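PDB 6KFN: alginate lyase from Paenibacillus sp. FPU-7, which cleaves alginate by beta-elimination, probably binding the polysaccharide along one side of a right-handed parallel beta-helix. Local coordinates for residues G24-L29 against T52-G57; Y81-G86 against H103-G108; I114-V119 against G139-G144; F145-Y150 against A180-D185. All coordinates share one frame; numbering follows the deposited sequence.

Contact 1 (G24-L29 against T52-G57)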
loop_
_atom_site.group_PDB
_atom_site.type_symbol
_atom_site.label_atom_id
_atom_site.label_comp_id
_atom_site.label_asym_id
_atom_site.label_seq_id
_atom_site.Cartn_x
_atom_site.Cartn_y
_atom_site.Cartn_z
ATOM N N GLY A 24 13.410 -19.301 -9.029
ATOM C CA GLY A 24 14.189 -18.929 -10.192
ATOM C C GLY A 24 13.393 -18.774 -11.474
ATOM O O GLY A 24 13.952 -18.387 -12.498
ATOM N N ASP A 25 12.094 -19.030 -11.437
ATOM C CA ASP A 25 11.282 -18.815 -12.630
ATOM C C ASP A 25 11.192 -17.319 -12.947
ATOM O O ASP A 25 11.062 -16.486 -12.054
ATOM C CB ASP A 25 9.873 -19.381 -12.471
ATOM C CG ASP A 25 9.746 -20.862 -12.668
ATOM O OD1 ASP A 25 10.745 -21.518 -13.082
ATOM O OD2 ASP A 25 8.632 -21.365 -12.454
ATOM N N ASP A 26 11.145 -17.014 -14.249
ATOM C CA ASP A 26 10.917 -15.666 -14.783
ATOM C C ASP A 26 9.697 -15.772 -15.692
ATOM O O ASP A 26 9.810 -16.274 -16.807
ATOM C CB ASP A 26 12.157 -15.212 -15.515
ATOM C CG ASP A 26 12.156 -13.758 -15.912
ATOM O OD1 ASP A 26 11.366 -12.983 -15.367
ATOM O OD2 ASP A 26 13.024 -13.399 -16.775
ATOM N N ILE A 27 8.553 -15.333 -15.173
ATOM C CA ILE A 27 7.283 -15.364 -15.881
ATOM C C ILE A 27 7.115 -13.987 -16.526
ATOM O O ILE A 27 6.952 -12.983 -15.835
ATOM C CB ILE A 27 6.130 -15.692 -14.930
ATOM C CG1 ILE A 27 6.375 -17.022 -14.218
ATOM C CG2 ILE A 27 4.818 -15.676 -15.702
ATOM C CD1 ILE A 27 5.388 -17.276 -13.062
ATOM N N VAL A 28 7.203 -13.969 -17.862
ATOM C CA VAL A 28 7.349 -12.739 -18.633
ATOM C C VAL A 28 6.087 -12.534 -19.454
ATOM O O VAL A 28 5.784 -13.338 -20.341
ATOM C CB VAL A 28 8.594 -12.776 -19.528
ATOM C CG1 VAL A 28 8.773 -11.430 -20.209
ATOM C CG2 VAL A 28 9.852 -13.156 -18.719
ATOM N N LEU A 29 5.330 -11.487 -19.135
ATOM C CA LEU A 29 4.013 -11.264 -19.697
ATOM C C LEU A 29 4.057 -10.264 -20.854
ATOM O O LEU A 29 4.651 -9.187 -20.762
ATOM C CB LEU A 29 3.068 -10.772 -18.615
ATOM C CG LEU A 29 2.930 -11.699 -17.405
ATOM C CD1 LEU A 29 1.835 -11.212 -16.496
ATOM C CD2 LEU A 29 2.693 -13.131 -17.854
ATOM N N THR A 52 9.769 -14.519 -10.311
ATOM C CA THR A 52 9.458 -13.228 -10.905
ATOM C C THR A 52 8.223 -13.330 -11.792
ATOM O O THR A 52 8.102 -14.253 -12.595
ATOM C CB THR A 52 10.656 -12.731 -11.724
ATOM O OG1 THR A 52 11.766 -12.589 -10.830
ATOM C CG2 THR A 52 10.408 -11.397 -12.395
ATOM N N ILE A 53 7.338 -12.333 -11.666
ATOM C CA ILE A 53 6.305 -12.058 -12.655
ATOM C C ILE A 53 6.520 -10.620 -13.111
ATOM O O ILE A 53 6.545 -9.715 -12.284
ATOM C CB ILE A 53 4.910 -12.293 -12.079
ATOM C CG1 ILE A 53 3.861 -12.157 -13.215
ATOM C CG2 ILE A 53 4.695 -11.624 -10.792
ATOM C CD1 ILE A 53 2.493 -12.554 -12.710
ATOM N N ARG A 54 6.689 -10.428 -14.414
ATOM C CA ARG A 54 7.023 -9.105 -14.916
ATOM C C ARG A 54 6.451 -8.896 -16.294
ATOM O O ARG A 54 6.168 -9.837 -17.021
ATOM C CB ARG A 54 8.535 -8.868 -14.906
ATOM C CG ARG A 54 9.293 -9.755 -15.871
ATOM C CD ARG A 54 10.773 -9.495 -15.752
ATOM N NE ARG A 54 11.554 -10.405 -16.581
ATOM C CZ ARG A 54 11.952 -10.171 -17.819
ATOM N NH1 ARG A 54 11.668 -9.027 -18.439
ATOM N NH2 ARG A 54 12.638 -11.095 -18.468
ATOM N N SER A 55 6.349 -7.638 -16.673
ATOM C CA SER A 55 6.019 -7.282 -18.026
ATOM C C SER A 55 7.276 -7.449 -18.897
ATOM O O SER A 55 8.410 -7.176 -18.473
ATOM C CB SER A 55 5.495 -5.838 -17.985
ATOM O OG SER A 55 4.955 -5.419 -19.201
ATOM N N ALA A 56 7.038 -7.849 -20.144
ATOM C CA ALA A 56 8.126 -7.982 -21.103
ATOM C C ALA A 56 8.781 -6.643 -21.398
ATOM O O ALA A 56 9.963 -6.605 -21.750
ATOM C CB ALA A 56 7.615 -8.621 -22.411
ATOM N N GLY A 57 8.041 -5.546 -21.288
ATOM C CA GLY A 57 8.604 -4.218 -21.486
ATOM C C GLY A 57 7.694 -3.179 -20.865
ATOM O O GLY A 57 6.616 -3.491 -20.354
HETATM O O HOH W 1 13.107 -15.063 -10.848
#
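Strands 25-29 and 52-55 are parallel neighbours near the N-terminal end of the right-handed beta-helix, pairing Asp-26 with Thr-52, Ile-27 with Ile-53, Val-28 with Arg-54 and Leu-29 with Ser-55. Side chains alternate between two faces. On the face of Asp-26, Val-28, Thr-52 and Arg-54, the Arg-54 chain leaves through the crowded position between backbone N and carbonyl carbon (chi1 66°), then runs extended to NE and crosses Asp-26 obliquely. Its guanidinium grips the carboxylate side-on: Arg-54 NE reaches Asp-26 OD1 at 2.9 Å and Arg-54 NH2 reaches Asp-26 OD2 at 2.9 Å, both on syn lone pairs. The planes are only 27° apart, so the paired bonds hold the groups nearly coplanar. Val-28, branched and compact, lies alongside, over the rim of one guanidinium face, CG2 coming 3.5 Å from Arg-54 NH2. A long flexible chain with a charged end suits this partly exposed face, whereas the other is mostly apolar: Ile-27, Leu-29 and Ile-53 turn inward, where Leu-14 of helix 11-19 meets both isoleucines. There Leu-29 crosses Ile-53, with CD1 4.0 Å from Ile-53 CG1. At the start of the pair, a water donates to Asp-25 O and accepts from Thr-52 OG1, 2.8 Å from each.

Contact 2 (Y81-G86 against H103-G108)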
loop_
_atom_site.group_PDB
_atom_site.type_symbol
_atom_site.label_atom_id
_atom_site.label_comp_id
_atom_site.label_asym_id
_atom_site.label_seq_id
_atom_site.Cartn_x
_atom_site.Cartn_y
_atom_site.Cartn_z
ATOM N N TYR A 81 9.302 -14.359 -1.425
ATOM C CA TYR A 81 10.362 -14.131 -2.403
ATOM C C TYR A 81 9.829 -14.145 -3.842
ATOM O O TYR A 81 10.406 -14.780 -4.730
ATOM C CB TYR A 81 11.542 -15.092 -2.203
ATOM C CG TYR A 81 12.385 -14.745 -1.007
ATOM C CD1 TYR A 81 13.278 -13.655 -1.077
ATOM C CD2 TYR A 81 12.339 -15.465 0.160
ATOM C CE1 TYR A 81 14.073 -13.289 -0.034
ATOM C CE2 TYR A 81 13.172 -15.070 1.272
ATOM C CZ TYR A 81 14.006 -14.006 1.110
ATOM O OH TYR A 81 14.823 -13.642 2.175
ATOM N N TRP A 82 8.780 -13.355 -4.057
ATOM C CA TRP A 82 8.334 -12.971 -5.378
ATOM C C TRP A 82 8.825 -11.567 -5.703
ATOM O O TRP A 82 8.744 -10.675 -4.861
ATOM C CB TRP A 82 6.788 -12.971 -5.480
ATOM C CG TRP A 82 6.201 -14.344 -5.433
ATOM C CD1 TRP A 82 6.109 -15.143 -4.316
ATOM C CD2 TRP A 82 5.719 -15.115 -6.547
ATOM N NE1 TRP A 82 5.568 -16.350 -4.651
ATOM C CE2 TRP A 82 5.346 -16.380 -6.016
ATOM C CE3 TRP A 82 5.543 -14.857 -7.912
ATOM C CZ2 TRP A 82 4.802 -17.365 -6.808
ATOM C CZ3 TRP A 82 4.998 -15.855 -8.691
ATOM C CH2 TRP A 82 4.649 -17.088 -8.137
ATOM N N ASN A 83 9.264 -11.372 -6.943
ATOM C CA ASN A 83 9.491 -10.055 -7.547
ATOM C C ASN A 83 8.391 -9.830 -8.570
ATOM O O ASN A 83 8.260 -10.596 -9.522
ATOM C CB ASN A 83 10.846 -9.994 -8.224
ATOM C CG ASN A 83 12.007 -10.064 -7.233
ATOM O OD1 ASN A 83 11.824 -9.835 -6.023
ATOM N ND2 ASN A 83 13.203 -10.314 -7.736
ATOM N N ILE A 84 7.577 -8.819 -8.306
ATOM C CA ILE A 84 6.416 -8.462 -9.122
ATOM C C ILE A 84 6.724 -7.102 -9.722
ATOM O O ILE A 84 6.807 -6.118 -8.984
ATOM C CB ILE A 84 5.148 -8.437 -8.247
ATOM C CG1 ILE A 84 4.928 -9.793 -7.572
ATOM C CG2 ILE A 84 3.951 -8.030 -9.081
ATOM C CD1 ILE A 84 4.038 -9.752 -6.369
ATOM N N THR A 85 6.953 -7.047 -11.046
ATOM C CA THR A 85 7.641 -5.911 -11.641
ATOM C C THR A 85 6.946 -5.434 -12.901
ATOM O O THR A 85 6.703 -6.207 -13.825
ATOM C CB THR A 85 9.097 -6.302 -11.980
ATOM O OG1 THR A 85 9.701 -6.826 -10.802
ATOM C CG2 THR A 85 9.856 -5.114 -12.499
ATOM N N GLY A 86 6.709 -4.118 -12.974
ATOM C CA GLY A 86 6.337 -3.506 -14.230
ATOM C C GLY A 86 4.960 -3.798 -14.730
ATOM O O GLY A 86 4.699 -3.600 -15.899
ATOM N N HIS A 103 9.196 -11.008 2.077
ATOM C CA HIS A 103 10.287 -10.715 1.158
ATOM C C HIS A 103 9.811 -10.623 -0.293
ATOM O O HIS A 103 10.541 -10.963 -1.221
ATOM C CB HIS A 103 11.460 -11.696 1.285
ATOM C CG HIS A 103 12.067 -11.679 2.640
ATOM N ND1 HIS A 103 12.920 -10.691 3.050
ATOM C CD2 HIS A 103 11.953 -12.537 3.679
ATOM C CE1 HIS A 103 13.310 -10.933 4.282
ATOM N NE2 HIS A 103 12.739 -12.042 4.693
ATOM N N VAL A 104 8.597 -10.090 -0.477
ATOM C CA VAL A 104 8.059 -9.790 -1.800
ATOM C C VAL A 104 8.482 -8.378 -2.166
ATOM O O VAL A 104 8.393 -7.459 -1.355
ATOM C CB VAL A 104 6.529 -9.925 -1.776
ATOM C CG1 VAL A 104 5.904 -9.482 -3.086
ATOM C CG2 VAL A 104 6.104 -11.351 -1.427
ATOM N N GLN A 105 8.962 -8.210 -3.405
ATOM C CA GLN A 105 9.341 -6.908 -3.936
ATOM C C GLN A 105 8.415 -6.539 -5.086
ATOM O O GLN A 105 8.419 -7.202 -6.122
ATOM C CB GLN A 105 10.779 -6.933 -4.425
ATOM C CG GLN A 105 11.787 -7.270 -3.377
ATOM C CD GLN A 105 13.193 -7.084 -3.862
ATOM O OE1 GLN A 105 13.828 -6.114 -3.541
ATOM N NE2 GLN A 105 13.646 -7.928 -4.736
ATOM N N MET A 106 7.635 -5.501 -4.883
ATOM C CA MET A 106 6.740 -4.937 -5.891
ATOM C C MET A 106 7.389 -3.648 -6.415
ATOM O O MET A 106 7.739 -2.783 -5.613
ATOM C CB MET A 106 5.386 -4.636 -5.257
ATOM C CG MET A 106 4.602 -5.884 -4.954
ATOM S SD MET A 106 3.222 -5.658 -3.837
ATOM C CE MET A 106 4.137 -5.675 -2.277
ATOM N N ASP A 107 7.562 -3.535 -7.732
ATOM C CA ASP A 107 8.337 -2.428 -8.283
ATOM C C ASP A 107 7.753 -2.051 -9.640
ATOM O O ASP A 107 7.540 -2.919 -10.479
ATOM C CB ASP A 107 9.802 -2.888 -8.396
ATOM C CG ASP A 107 10.811 -1.797 -8.662
ATOM O OD1 ASP A 107 10.451 -0.681 -9.024
ATOM O OD2 ASP A 107 12.016 -2.082 -8.380
ATOM N N GLY A 108 7.495 -0.761 -9.862
ATOM C CA GLY A 108 7.066 -0.318 -11.174
ATOM C C GLY A 108 5.634 -0.679 -11.477
ATOM O O GLY A 108 5.290 -0.864 -12.653
HETATM O O HOH W 2 11.992 -11.175 -3.581
HETATM O O HOH W 3 10.186 -6.375 -8.166
#
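The Tyr-81 ring lies over His-103, its OH above the centre of the imidazole, while His-103 CB sits beneath the phenol in a CH-pi contact 3.4 Å from the Tyr-81 centroid. Both CG atoms stand anti to their carbonyl carbons, so the side chains run alongside each other. The planes are 6° apart but slid, which limits ring-on-ring overlap. An alanine in place of Tyr-81 would remove the ring over His-103 CB and the imidazole, and would probably loosen this end of the pair. Next along the ladder, Asn-83 and Gln-105 point the same way, and Gln-105 NE2 donates to Asn-83 OD1 at 2.9 Å from well above the carbonyl plane. A water also donates to Asn-83 OD1 and ties it to His-103 O. Such side-by-side amides suit a parallel beta-helix, where equivalent positions of successive turns lie in line. On the opposite face Ile-84 CD1 meets Val-104 CG1 at 3.8 Å and Met-106 CG at 4.2 Å, small branches and a flexible thioether filling the interior. Gly-86 and Gly-108 end the segments at positive phi, which favours glycine. Strand 82-85 is flanked by strands 51-55 and 105-107, and the inward side chains pack against strands 73-77 and 94-99.

Contact 3 (I114-V119 against G139-G144)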
loop_
_atom_site.group_PDB
_atom_site.type_symbol
_atom_site.label_atom_id
_atom_site.label_comp_id
_atom_site.label_asym_id
_atom_site.label_seq_id
_atom_site.Cartn_x
_atom_site.Cartn_y
_atom_site.Cartn_z
ATOM N N ILE A 114 -10.015 -0.047 -8.494
ATOM C CA ILE A 114 -10.125 -1.112 -7.509
ATOM C C ILE A 114 -11.352 -0.838 -6.638
ATOM O O ILE A 114 -11.597 0.301 -6.224
ATOM C CB ILE A 114 -8.837 -1.161 -6.642
ATOM C CG1 ILE A 114 -7.586 -1.375 -7.504
ATOM C CG2 ILE A 114 -8.944 -2.209 -5.574
ATOM C CD1 ILE A 114 -7.579 -2.635 -8.339
ATOM N N GLY A 115 -12.119 -1.887 -6.343
ATOM C CA GLY A 115 -13.342 -1.701 -5.566
ATOM C C GLY A 115 -13.107 -1.230 -4.131
ATOM O O GLY A 115 -13.797 -0.321 -3.647
ATOM N N ASP A 116 -12.171 -1.880 -3.432
ATOM C CA ASP A 116 -11.769 -1.555 -2.074
ATOM C C ASP A 116 -10.314 -1.078 -2.126
ATOM O O ASP A 116 -10.040 -0.075 -2.792
ATOM C CB ASP A 116 -12.006 -2.752 -1.135
ATOM C CG ASP A 116 -13.478 -3.085 -0.905
ATOM O OD1 ASP A 116 -14.399 -2.367 -1.316
ATOM O OD2 ASP A 116 -13.670 -4.145 -0.226
ATOM N N GLU A 117 -9.390 -1.786 -1.451
ATOM C CA GLU A 117 -8.044 -1.265 -1.223
ATOM C C GLU A 117 -7.055 -1.738 -2.289
ATOM O O GLU A 117 -7.113 -2.853 -2.809
ATOM C CB GLU A 117 -7.554 -1.578 0.196
ATOM C CG GLU A 117 -7.202 -3.026 0.533
ATOM C CD GLU A 117 -8.345 -3.943 0.969
ATOM O OE1 GLU A 117 -9.525 -3.647 0.675
ATOM O OE2 GLU A 117 -8.067 -5.022 1.580
ATOM N N GLY A 118 -6.084 -0.876 -2.577
ATOM C CA GLY A 118 -5.118 -1.154 -3.622
ATOM C C GLY A 118 -4.185 -2.309 -3.302
ATOM O O GLY A 118 -4.077 -3.259 -4.086
ATOM N N VAL A 119 -3.466 -2.186 -2.194
ATOM C CA VAL A 119 -2.482 -3.173 -1.748
ATOM C C VAL A 119 -2.742 -3.444 -0.282
ATOM O O VAL A 119 -2.888 -2.496 0.496
ATOM C CB VAL A 119 -1.044 -2.677 -1.963
ATOM C CG1 VAL A 119 0.004 -3.666 -1.412
ATOM C CG2 VAL A 119 -0.801 -2.422 -3.453
ATOM N N GLY A 139 -11.451 2.295 -3.861
ATOM C CA GLY A 139 -12.704 2.554 -3.200
ATOM C C GLY A 139 -13.867 2.792 -4.125
ATOM O O GLY A 139 -14.856 3.432 -3.715
ATOM N N LEU A 140 -13.832 2.220 -5.336
ATOM C CA LEU A 140 -14.931 2.375 -6.290
ATOM C C LEU A 140 -16.200 1.663 -5.843
ATOM O O LEU A 140 -17.295 2.031 -6.300
ATOM C CB LEU A 140 -14.511 1.919 -7.677
ATOM C CG LEU A 140 -13.337 2.669 -8.314
ATOM C CD1 LEU A 140 -13.260 2.184 -9.748
ATOM C CD2 LEU A 140 -13.503 4.171 -8.201
ATOM N N ILE A 141 -16.086 0.658 -4.992
ATOM C CA ILE A 141 -17.222 -0.093 -4.480
ATOM C C ILE A 141 -17.548 0.317 -3.057
ATOM O O ILE A 141 -18.702 0.544 -2.714
ATOM C CB ILE A 141 -16.955 -1.610 -4.612
ATOM C CG1 ILE A 141 -16.902 -2.016 -6.101
ATOM C CG2 ILE A 141 -18.016 -2.413 -3.785
ATOM C CD1 ILE A 141 -18.203 -2.032 -6.777
ATOM N N GLU A 142 -16.533 0.430 -2.200
ATOM C CA GLU A 142 -16.727 0.905 -0.835
ATOM C C GLU A 142 -15.681 1.942 -0.507
ATOM O O GLU A 142 -14.508 1.610 -0.276
ATOM C CB GLU A 142 -16.699 -0.248 0.166
ATOM C CG GLU A 142 -17.330 0.075 1.487
ATOM C CD GLU A 142 -18.848 0.313 1.354
ATOM O OE1 GLU A 142 -19.579 -0.637 0.980
ATOM O OE2 GLU A 142 -19.266 1.435 1.647
ATOM N N ALA A 143 -16.079 3.215 -0.471
ATOM C CA ALA A 143 -15.136 4.295 -0.240
ATOM C C ALA A 143 -14.387 4.105 1.070
ATOM O O ALA A 143 -13.189 4.373 1.149
ATOM C CB ALA A 143 -15.865 5.639 -0.223
ATOM N N GLY A 144 -15.099 3.671 2.102
ATOM C CA GLY A 144 -14.485 3.517 3.409
ATOM C C GLY A 144 -13.531 2.350 3.531
ATOM O O GLY A 144 -12.830 2.262 4.550
#
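Backbone torsions of -65°/-47° at Gly-115 turn the chain after Ile-114, setting the carbonyls of Ile-114, Gly-115 and Asp-116 before the amides of 139-142. Gly-139, at a positive phi that favours glycine, bends the second loop to meet them. Leu-140 N lies in the plane of the Ile-114 carbonyl, on a lone pair, 3.1 Å from Ile-114 O and almost straight at 171°. Gly-115 O is gripped twice: Ile-141 N approaches on a lone pair at 2.8 Å, and Glu-142 N comes from above the carbonyl plane at 3.2 Å. Gly-139 N completes the set, donating to Asp-116 O. The side chain of Ile-141 lies against the bare backbone of Gly-115, with CG1 3.6 Å from Gly-115 CA; a CB on Gly-115 would be tight against that same CG1. The Asp-116 side chain runs alongside that of Glu-142, with OD1 3.5 Å from Glu-142 CB. The two loops are equivalent corners of successive turns, and their backbone bonds tie one turn to the next. Main-chain shape is therefore the chief requirement, while Lys-94, salt-bridged to Asp-116 OD2 and Glu-117 OE1, probably stabilises both acids in their ionised form and offsets the repulsion expected between them.

Contact 4 (F145-Y150 against A180-D185); sequences FGEGIY and AAEHID. With NA (sodium ion), chain B.
A sodium site sits on two adjacent turns of the right-handed beta-helix, where 145-150 and 180-185 run in parallel. Three acids bind the ion, each through one oxygen: Glu-147 OE2 at 2.3 Å from NA, Glu-182 OE1 at 2.5 Å and Asp-185 OD2 at 2.5 Å. Three waters complete six-fold coordination, one of which also donates to Glu-182 OE2 at 2.5 Å. Both glutamates bend at chi2 (82° and 88°) and lie side by side with carboxylate planes 11° apart, while Asp-185, its CG anti to the backbone N, reaches the ion with a shorter chain. Carboxylates suit the place because the cation probably offsets their mutual repulsion and favours their ionised form. An alanine in place of Glu-182 would remove one ligand and the acceptor for that water, and would probably weaken sodium binding. Backbone bonds fix the ligands: Gly-148 N donates to Glu-182 O at 3.0 Å, and Asp-185 N to Ile-149 O at 2.9 Å. Glycine fits position 148, since a CB there would clash with His-183 O. Lys-218 and Lys-187 hold the two oxygens of Asp-185. Strand 149-151 lies between strands 119-122 and 184-186, and Ile-149 and Ile-184 face inward onto Ile-170 and Ile-175 of strands 169-171 and 174-175.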
loop_
_atom_site.group_PDB
_atom_site.type_symbol
_atom_site.label_atom_id
_atom_site.label_comp_id
_atom_site.label_asym_id
_atom_site.label_seq_id
_atom_site.Cartn_x
_atom_site.Cartn_y
_atom_site.Cartn_z
ATOM N N PHE A 145 -13.505 1.486 2.531
ATOM C CA PHE A 145 -12.525 0.399 2.380
ATOM C C PHE A 145 -11.565 0.688 1.228
ATOM O O PHE A 145 -10.951 -0.213 0.670
ATOM C CB PHE A 145 -13.248 -0.939 2.121
ATOM C CG PHE A 145 -14.196 -1.404 3.196
ATOM C CD1 PHE A 145 -14.112 -0.991 4.526
ATOM C CD2 PHE A 145 -15.170 -2.323 2.872
ATOM C CE1 PHE A 145 -14.963 -1.462 5.494
ATOM C CE2 PHE A 145 -16.055 -2.775 3.846
ATOM C CZ PHE A 145 -15.934 -2.339 5.165
ATOM N N GLY A 146 -11.433 1.974 0.850
ATOM C CA GLY A 146 -10.711 2.361 -0.339
ATOM C C GLY A 146 -9.301 2.860 -0.099
ATOM O O GLY A 146 -8.864 3.810 -0.765
ATOM N N GLU A 147 -8.583 2.244 0.827
ATOM C CA GLU A 147 -7.224 2.684 1.115
ATOM C C GLU A 147 -6.317 2.421 -0.080
ATOM O O GLU A 147 -6.505 1.478 -0.841
ATOM C CB GLU A 147 -6.656 1.960 2.338
ATOM C CG GLU A 147 -7.411 2.233 3.630
ATOM C CD GLU A 147 -8.672 1.435 3.871
ATOM O OE1 GLU A 147 -9.050 0.580 3.060
ATOM O OE2 GLU A 147 -9.317 1.676 4.921
ATOM N N GLY A 148 -5.287 3.251 -0.216
ATOM C CA GLY A 148 -4.262 2.956 -1.197
ATOM C C GLY A 148 -3.468 1.710 -0.828
ATOM O O GLY A 148 -3.397 0.737 -1.582
ATOM N N ILE A 149 -2.874 1.779 0.358
ATOM C CA ILE A 149 -2.088 0.709 0.943
ATOM C C ILE A 149 -2.602 0.500 2.381
ATOM O O ILE A 149 -2.737 1.456 3.149
ATOM C CB ILE A 149 -0.587 1.006 0.943
ATOM C CG1 ILE A 149 -0.119 1.338 -0.484
ATOM C CG2 ILE A 149 0.188 -0.152 1.547
ATOM C CD1 ILE A 149 1.316 1.777 -0.577
ATOM N N TYR A 150 -2.848 -0.755 2.713
ATOM C CA TYR A 150 -3.449 -1.167 3.987
ATOM C C TYR A 150 -2.475 -2.169 4.607
ATOM O O TYR A 150 -2.158 -3.187 3.983
ATOM C CB TYR A 150 -4.801 -1.786 3.699
ATOM C CG TYR A 150 -5.732 -2.013 4.851
ATOM C CD1 TYR A 150 -5.452 -2.862 5.895
ATOM C CD2 TYR A 150 -6.986 -1.484 4.791
ATOM C CE1 TYR A 150 -6.389 -3.149 6.880
ATOM C CE2 TYR A 150 -7.940 -1.762 5.788
ATOM C CZ TYR A 150 -7.616 -2.585 6.831
ATOM O OH TYR A 150 -8.566 -2.920 7.757
ATOM N N ALA A 180 -9.966 6.715 -2.186
ATOM C CA ALA A 180 -11.115 7.183 -1.444
ATOM C C ALA A 180 -10.890 7.216 0.067
ATOM O O ALA A 180 -11.538 8.023 0.759
ATOM C CB ALA A 180 -12.336 6.300 -1.723
ATOM N N ALA A 181 -10.069 6.333 0.612
ATOM C CA ALA A 181 -9.760 6.332 2.027
ATOM C C ALA A 181 -8.334 6.843 2.221
ATOM O O ALA A 181 -7.827 7.578 1.383
ATOM C CB ALA A 181 -10.059 4.963 2.661
ATOM N N GLU A 182 -7.701 6.507 3.358
ATOM C CA GLU A 182 -6.331 6.973 3.518
ATOM C C GLU A 182 -5.470 6.456 2.380
ATOM O O GLU A 182 -5.629 5.339 1.898
ATOM C CB GLU A 182 -5.687 6.502 4.831
ATOM C CG GLU A 182 -6.364 6.976 6.098
ATOM C CD GLU A 182 -7.471 6.084 6.601
ATOM O OE1 GLU A 182 -7.872 5.119 5.951
ATOM O OE2 GLU A 182 -7.921 6.424 7.764
ATOM N N HIS A 183 -4.468 7.247 2.012
ATOM C CA HIS A 183 -3.433 6.731 1.124
ATOM C C HIS A 183 -2.735 5.542 1.735
ATOM O O HIS A 183 -2.479 4.553 1.040
ATOM C CB HIS A 183 -2.466 7.853 0.718
ATOM C CG HIS A 183 -3.106 8.806 -0.221
ATOM N ND1 HIS A 183 -2.370 9.711 -0.962
ATOM C CD2 HIS A 183 -4.398 8.906 -0.633
ATOM C CE1 HIS A 183 -3.220 10.387 -1.716
ATOM N NE2 HIS A 183 -4.445 9.938 -1.531
ATOM N N ILE A 184 -2.418 5.618 3.030
ATOM C CA ILE A 184 -1.786 4.527 3.745
ATOM C C ILE A 184 -2.452 4.427 5.121
ATOM O O ILE A 184 -2.499 5.403 5.863
ATOM C CB ILE A 184 -0.285 4.682 3.909
ATOM C CG1 ILE A 184 0.373 4.957 2.539
ATOM C CG2 ILE A 184 0.326 3.448 4.572
ATOM C CD1 ILE A 184 1.786 5.402 2.609
ATOM N N ASP A 185 -2.958 3.230 5.441
ATOM C CA ASP A 185 -3.571 2.944 6.747
ATOM C C ASP A 185 -2.729 1.859 7.387
ATOM O O ASP A 185 -2.679 0.743 6.878
ATOM C CB ASP A 185 -5.021 2.549 6.570
ATOM C CG ASP A 185 -5.811 2.492 7.858
ATOM O OD1 ASP A 185 -5.259 2.775 8.905
ATOM O OD2 ASP A 185 -7.041 2.193 7.758
HETATM NA NA NA B . -9.109 3.111 6.759
HETATM O O HOH W 4 -9.400 4.547 8.624
HETATM O O HOH W 5 -10.223 1.247 7.852
HETATM O O HOH W 6 -11.212 4.048 6.087
#

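The four contacts climb the beta-helix in chain order. Contacts 1 and 2 share one strand ladder: Ile-53 N lies 2.9 Å from Asn-83 O, a probable hydrogen bond, and their centres are 10 Å apart. Contacts 3 and 4 adjoin on another side, with centres 8 Å apart; Val-119 O probably accepts from Tyr-150 N at 2.8 Å, so strand 119-122 pairs with strand 149-151 beside the sodium site. Only contact 4 binds that ion directly; the side chain of Glu-142 is about 10 Å from a bound sodium. Contact 1 is remote, about 17 Å from contact 4 between nearest atoms. Another sodium, bound by Tyr-210, Asp-212 and Gln-242, lies about 4 Å from the side chain of Glu-182.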